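Local coordinates for tail spike protein gp49 (Pseudomonas phage LKA1, PDB 4RU4) that acts as the trimeric tailspike of the phage, a lyase that cleaves the O-specific polysaccharide of Pseudomonas and so probably aids entry into the host cell, at residues B[104-109]-B[217-222]; B[76-81]-B[99-104]. All coordinates share one frame; numbering follows the deposited sequence.

Contact 1 of 2, residues B[104-109]-B[217-222]; sequences AAFTGT and TVPMNG
Phe106 lays the CD2–CE2 side of its ring against Val218 and Pro219, crossing both side chains at a slant. CG1 of Val218 comes in at the ring edge, in the ring plane, 3.8 Å from Phe106 CD2; CG of Pro219 sits obliquely, 3.6 Å from Phe106 CE2. The CB bond of Phe106 points toward 217-222, and CG stands anti to the backbone N (chi1 -172°). Beyond this apolar patch the contact turns polar and runs through the backbone. The carbonyl oxygen of Thr109 accepts two N-H groups: a good bond from Asn221 N at 3.0 Å (N-H...O 158°), in the carbonyl plane, and a weak one from Met220 N at 2.8 Å, bent to 121°. One water donates to both Gly108 O and Val218 O, 2.7 Å from each, joining carbonyls that could not bond each other. On the outer side, Thr109 CG2 and Met220 CE pack tightly at 3.5 Å, the two side chains lying alongside and pointing the same way. The Asn221 side chain also lies alongside that of Thr109, its ND2 bonding Ser110 OG. Here two successive coils of the pectin lyase-like beta-helix meet at a corner, where the polypeptide passes from one face to another. Between the two segments, direct hydrogen bonding thus rests on one shared carbonyl, with a water as a further bridge, while buried Phe106 and Pro219 make the apolar part.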
loop_
_atom_site.group_PDB
_atom_site.type_symbol
_atom_site.label_atom_id
_atom_site.label_comp_id
_atom_site.label_asym_id
_atom_site.label_seq_id
_atom_site.Cartn_x
_atom_site.Cartn_y
_atom_site.Cartn_z
ATOM N N ALA B 104 30.747 -31.748 1.757
ATOM C CA ALA B 104 30.060 -32.971 2.156
ATOM C C ALA B 104 30.376 -33.321 3.609
ATOM O O ALA B 104 29.603 -34.019 4.263
ATOM C CB ALA B 104 30.471 -34.138 1.232
ATOM N N ALA B 105 31.526 -32.847 4.101
ATOM C CA ALA B 105 31.966 -33.159 5.464
ATOM C C ALA B 105 31.464 -32.160 6.513
ATOM O O ALA B 105 31.865 -32.227 7.673
ATOM C CB ALA B 105 33.479 -33.222 5.519
ATOM N N PHE B 106 30.594 -31.233 6.116
ATOM C CA PHE B 106 30.143 -30.191 7.039
ATOM C C PHE B 106 29.497 -30.741 8.289
ATOM O O PHE B 106 28.672 -31.671 8.226
ATOM C CB PHE B 106 29.146 -29.256 6.347
ATOM C CG PHE B 106 28.771 -28.047 7.168
ATOM C CD1 PHE B 106 29.552 -26.903 7.130
ATOM C CD2 PHE B 106 27.626 -28.058 7.975
ATOM C CE1 PHE B 106 29.186 -25.777 7.876
ATOM C CE2 PHE B 106 27.257 -26.948 8.728
ATOM C CZ PHE B 106 28.042 -25.801 8.678
ATOM N N THR B 107 29.880 -30.161 9.425
ATOM C CA THR B 107 29.167 -30.378 10.679
ATOM C C THR B 107 28.907 -29.035 11.323
ATOM O O THR B 107 29.783 -28.157 11.336
ATOM C CB THR B 107 29.921 -31.303 11.688
ATOM O OG1 THR B 107 31.192 -30.734 12.012
ATOM C CG2 THR B 107 30.130 -32.687 11.100
ATOM N N GLY B 108 27.697 -28.867 11.846
ATOM C CA GLY B 108 27.311 -27.601 12.439
ATOM C C GLY B 108 25.837 -27.298 12.251
ATOM O O GLY B 108 25.173 -27.859 11.388
ATOM N N THR B 109 25.332 -26.391 13.072
ATOM C CA THR B 109 23.924 -26.024 13.050
ATOM C C THR B 109 23.617 -25.003 11.956
ATOM O O THR B 109 22.572 -25.089 11.301
ATOM C CB THR B 109 23.532 -25.466 14.425
ATOM O OG1 THR B 109 23.760 -26.474 15.412
ATOM C CG2 THR B 109 22.057 -25.092 14.459
ATOM N N THR B 217 22.557 -29.797 2.219
ATOM C CA THR B 217 21.601 -30.580 2.978
ATOM C C THR B 217 21.912 -30.697 4.449
ATOM O O THR B 217 21.059 -31.141 5.212
ATOM C CB THR B 217 21.532 -32.018 2.436
ATOM O OG1 THR B 217 22.848 -32.594 2.494
ATOM C CG2 THR B 217 21.019 -32.018 0.979
ATOM N N VAL B 218 23.118 -30.319 4.876
ATOM C CA VAL B 218 23.489 -30.546 6.289
ATOM C C VAL B 218 23.077 -29.475 7.327
ATOM O O VAL B 218 22.517 -29.815 8.380
ATOM C CB VAL B 218 25.012 -30.856 6.451
ATOM C CG1 VAL B 218 25.337 -31.089 7.931
ATOM C CG2 VAL B 218 25.390 -32.086 5.602
ATOM N N PRO B 219 23.396 -28.194 7.070
ATOM C CA PRO B 219 23.121 -27.139 8.064
ATOM C C PRO B 219 21.637 -27.019 8.342
ATOM O O PRO B 219 20.885 -27.146 7.397
ATOM C CB PRO B 219 23.605 -25.863 7.362
ATOM C CG PRO B 219 24.616 -26.357 6.327
ATOM C CD PRO B 219 24.000 -27.637 5.844
ATOM N N MET B 220 21.221 -26.789 9.590
ATOM C CA MET B 220 19.817 -26.473 9.845
ATOM C C MET B 220 19.461 -25.120 9.296
ATOM O O MET B 220 18.362 -24.939 8.771
ATOM C CB MET B 220 19.492 -26.458 11.336
ATOM C CG MET B 220 19.744 -27.773 12.016
ATOM S SD MET B 220 18.584 -28.010 13.367
ATOM C CE MET B 220 18.894 -26.570 14.377
ATOM N N ASN B 221 20.372 -24.155 9.457
ATOM C CA ASN B 221 20.114 -22.798 9.024
ATOM C C ASN B 221 21.163 -22.339 8.054
ATOM O O ASN B 221 22.336 -22.700 8.186
ATOM C CB ASN B 221 20.181 -21.849 10.218
ATOM C CG ASN B 221 19.303 -22.291 11.348
ATOM O OD1 ASN B 221 18.094 -22.468 11.172
ATOM N ND2 ASN B 221 19.901 -22.493 12.523
ATOM N N GLY B 222 20.760 -21.509 7.099
ATOM C CA GLY B 222 21.733 -20.847 6.245
ATOM C C GLY B 222 22.404 -19.767 7.058
ATOM O O GLY B 222 23.623 -19.774 7.236
HETATM O O HOH W 1 22.915 -29.305 11.043
#

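Contact 2 of 2, residues B[76-81]-B[99-104]; sequences DYQINR and IIRPTA
Arg101 grips the carboxylate of Asp76 side-on: NE reaches OD1 of Asp76 at 2.9 Å, on its syn lone pair, and NH2 meets OD2 of Asp76 at 2.8 Å. The arginine chain runs out extended and then bends at chi3 (-59°), which places NE for its bond to OD1; the carboxylate and guanidinium planes stay 34° apart. Gln78 lies beside Arg101, its amide nearly coplanar with the guanidinium. Its NE2 bonds Asp76 O at 3.0 Å from above that carbonyl plane and touches OD1 of Asp76 weakly, so OD1 takes N-H groups from two side chains. This polar face is the looser side, with Asp76, Ile99 and Arg101 all partly exposed. Beneath it, strands 75-79 and 98-107 pair in parallel, neighbouring rungs on one face of the right-handed beta-helix of the pectin lyase-like fold: Tyr77 N bonds Ile99 O, Arg101 N bonds Tyr77 O, and Thr103 N bonds Ile79 O at 2.9 Å. The bond from Ile79 N to Arg101 O is longer at 3.2 Å, its donor 45° out of the carbonyl plane. On the opposite face Tyr77, Ile79 and Ile100 are buried and closely packed: Ile79 CD1 meets Ile100 CG2 at 3.6 Å, while Tyr77 turns a ring edge to Ile99 O, 3.2 Å from CD1, and bonds Pro73 O through OH. Helix 55-65 covers this face, with Leu60 against Tyr77 and Trp57 against Ile79.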
loop_
_atom_site.group_PDB
_atom_site.type_symbol
_atom_site.label_atom_id
_atom_site.label_comp_id
_atom_site.label_asym_id
_atom_site.label_seq_id
_atom_site.Cartn_x
_atom_site.Cartn_y
_atom_site.Cartn_z
ATOM N N ASP B 76 35.024 -19.253 -4.150
ATOM C CA ASP B 76 34.104 -20.311 -3.785
ATOM C C ASP B 76 34.760 -21.028 -2.620
ATOM O O ASP B 76 35.619 -21.871 -2.806
ATOM C CB ASP B 76 33.888 -21.232 -4.997
ATOM C CG ASP B 76 32.720 -22.188 -4.819
ATOM O OD1 ASP B 76 32.434 -22.640 -3.691
ATOM O OD2 ASP B 76 32.075 -22.510 -5.830
ATOM N N TYR B 77 34.379 -20.641 -1.406
ATOM C CA TYR B 77 35.104 -21.046 -0.205
ATOM C C TYR B 77 34.498 -22.297 0.428
ATOM O O TYR B 77 33.305 -22.324 0.757
ATOM C CB TYR B 77 35.089 -19.877 0.774
ATOM C CG TYR B 77 35.698 -18.611 0.204
ATOM C CD1 TYR B 77 34.930 -17.701 -0.520
ATOM C CD2 TYR B 77 37.042 -18.318 0.407
ATOM C CE1 TYR B 77 35.489 -16.553 -1.036
ATOM C CE2 TYR B 77 37.609 -17.168 -0.093
ATOM C CZ TYR B 77 36.829 -16.287 -0.821
ATOM O OH TYR B 77 37.389 -15.137 -1.336
ATOM N N GLN B 78 35.313 -23.334 0.592
ATOM C CA GLN B 78 34.824 -24.611 1.086
ATOM C C GLN B 78 34.974 -24.658 2.592
ATOM O O GLN B 78 36.088 -24.506 3.113
ATOM C CB GLN B 78 35.613 -25.772 0.457
ATOM C CG GLN B 78 35.798 -25.615 -1.068
ATOM C CD GLN B 78 34.463 -25.623 -1.794
ATOM O OE1 GLN B 78 33.744 -26.633 -1.776
ATOM N NE2 GLN B 78 34.090 -24.472 -2.383
ATOM N N ILE B 79 33.863 -24.877 3.295
ATOM C CA ILE B 79 33.913 -24.913 4.751
ATOM C C ILE B 79 33.292 -26.192 5.299
ATOM O O ILE B 79 32.307 -26.697 4.766
ATOM C CB ILE B 79 33.256 -23.664 5.383
ATOM C CG1 ILE B 79 31.749 -23.634 5.081
ATOM C CG2 ILE B 79 33.970 -22.397 4.888
ATOM C CD1 ILE B 79 30.928 -22.641 5.920
ATOM N N ASN B 80 33.881 -26.741 6.352
ATOM C CA ASN B 80 33.348 -27.972 6.907
ATOM C C ASN B 80 32.773 -27.719 8.295
ATOM O O ASN B 80 32.344 -28.654 8.971
ATOM C CB ASN B 80 34.454 -29.024 7.000
ATOM C CG ASN B 80 35.564 -28.594 7.914
ATOM O OD1 ASN B 80 36.276 -27.632 7.623
ATOM N ND2 ASN B 80 35.717 -29.289 9.038
ATOM N N ARG B 81 32.768 -26.461 8.714
ATOM C CA ARG B 81 32.216 -26.088 10.027
ATOM C C ARG B 81 31.536 -24.759 9.871
ATOM O O ARG B 81 31.872 -23.994 8.967
ATOM C CB ARG B 81 33.333 -25.881 11.071
ATOM C CG ARG B 81 34.110 -27.119 11.426
ATOM C CD ARG B 81 35.085 -26.919 12.606
ATOM N NE ARG B 81 35.932 -28.094 12.648
ATOM C CZ ARG B 81 35.600 -29.224 13.260
ATOM N NH1 ARG B 81 34.465 -29.305 13.949
ATOM N NH2 ARG B 81 36.419 -30.268 13.214
ATOM N N ILE B 99 30.970 -16.808 -2.758
ATOM C CA ILE B 99 30.230 -18.000 -2.351
ATOM C C ILE B 99 30.838 -18.704 -1.159
ATOM O O ILE B 99 32.042 -19.013 -1.150
ATOM C CB ILE B 99 30.156 -18.990 -3.524
ATOM C CG1 ILE B 99 29.286 -18.405 -4.635
ATOM C CG2 ILE B 99 29.639 -20.368 -3.086
ATOM C CD1 ILE B 99 29.564 -19.022 -6.003
ATOM N N ILE B 100 30.006 -18.954 -0.148
ATOM C CA ILE B 100 30.401 -19.783 0.992
ATOM C C ILE B 100 29.649 -21.118 0.883
ATOM O O ILE B 100 28.417 -21.144 0.819
ATOM C CB ILE B 100 30.059 -19.108 2.341
ATOM C CG1 ILE B 100 30.798 -17.783 2.497
ATOM C CG2 ILE B 100 30.367 -20.037 3.501
ATOM C CD1 ILE B 100 30.251 -16.912 3.661
ATOM N N ARG B 101 30.389 -22.218 0.851
ATOM C CA ARG B 101 29.823 -23.507 0.442
ATOM C C ARG B 101 30.229 -24.617 1.395
ATOM O O ARG B 101 31.360 -25.103 1.337
ATOM C CB ARG B 101 30.299 -23.875 -0.985
ATOM C CG ARG B 101 29.576 -25.094 -1.587
ATOM C CD ARG B 101 30.260 -25.601 -2.874
ATOM N NE ARG B 101 30.298 -24.536 -3.876
ATOM C CZ ARG B 101 29.299 -24.263 -4.712
ATOM N NH1 ARG B 101 28.175 -24.972 -4.680
ATOM N NH2 ARG B 101 29.408 -23.275 -5.579
ATOM N N PRO B 102 29.313 -25.036 2.279
ATOM C CA PRO B 102 29.542 -26.234 3.090
ATOM C C PRO B 102 29.934 -27.452 2.238
ATOM O O PRO B 102 29.335 -27.684 1.189
ATOM C CB PRO B 102 28.162 -26.462 3.728
ATOM C CG PRO B 102 27.677 -25.038 3.965
ATOM C CD PRO B 102 28.101 -24.309 2.698
ATOM N N THR B 103 30.915 -28.231 2.681
ATOM C CA THR B 103 31.330 -29.396 1.920
ATOM C C THR B 103 30.532 -30.605 2.402
ATOM O O THR B 103 29.731 -30.506 3.345
ATOM C CB THR B 103 32.826 -29.713 2.138
ATOM O OG1 THR B 103 33.020 -30.061 3.502
ATOM C CG2 THR B 103 33.673 -28.501 1.830
ATOM N N ALA B 104 30.747 -31.748 1.757
ATOM C CA ALA B 104 30.060 -32.971 2.156
ATOM C C ALA B 104 30.376 -33.321 3.609
ATOM O O ALA B 104 29.603 -34.019 4.263
ATOM C CB ALA B 104 30.471 -34.138 1.232
#

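Overall arrangement
Strand 98-107 serves both contacts, which share Ala104 and have centres about 10 Å apart. In contact 2 its residues 99-102 pair with strand 75-79; in contact 1 its far end turns the corner and meets the next coil at 217-222. The two join directly at that corner: Thr107 N probably bonds Asn80 O at 2.9 Å, and Phe106 CD1 and CE1 pack against the backbone of Asn80 and Arg81. The aromatic thus touches the coils on both sides of its own. Neither contact lies near the calcium site of Gly368 and Asp394; a bound sodium ion lies about 14 Å from the Pro219 side chain, and one lies about 11 Å from that of Asn80.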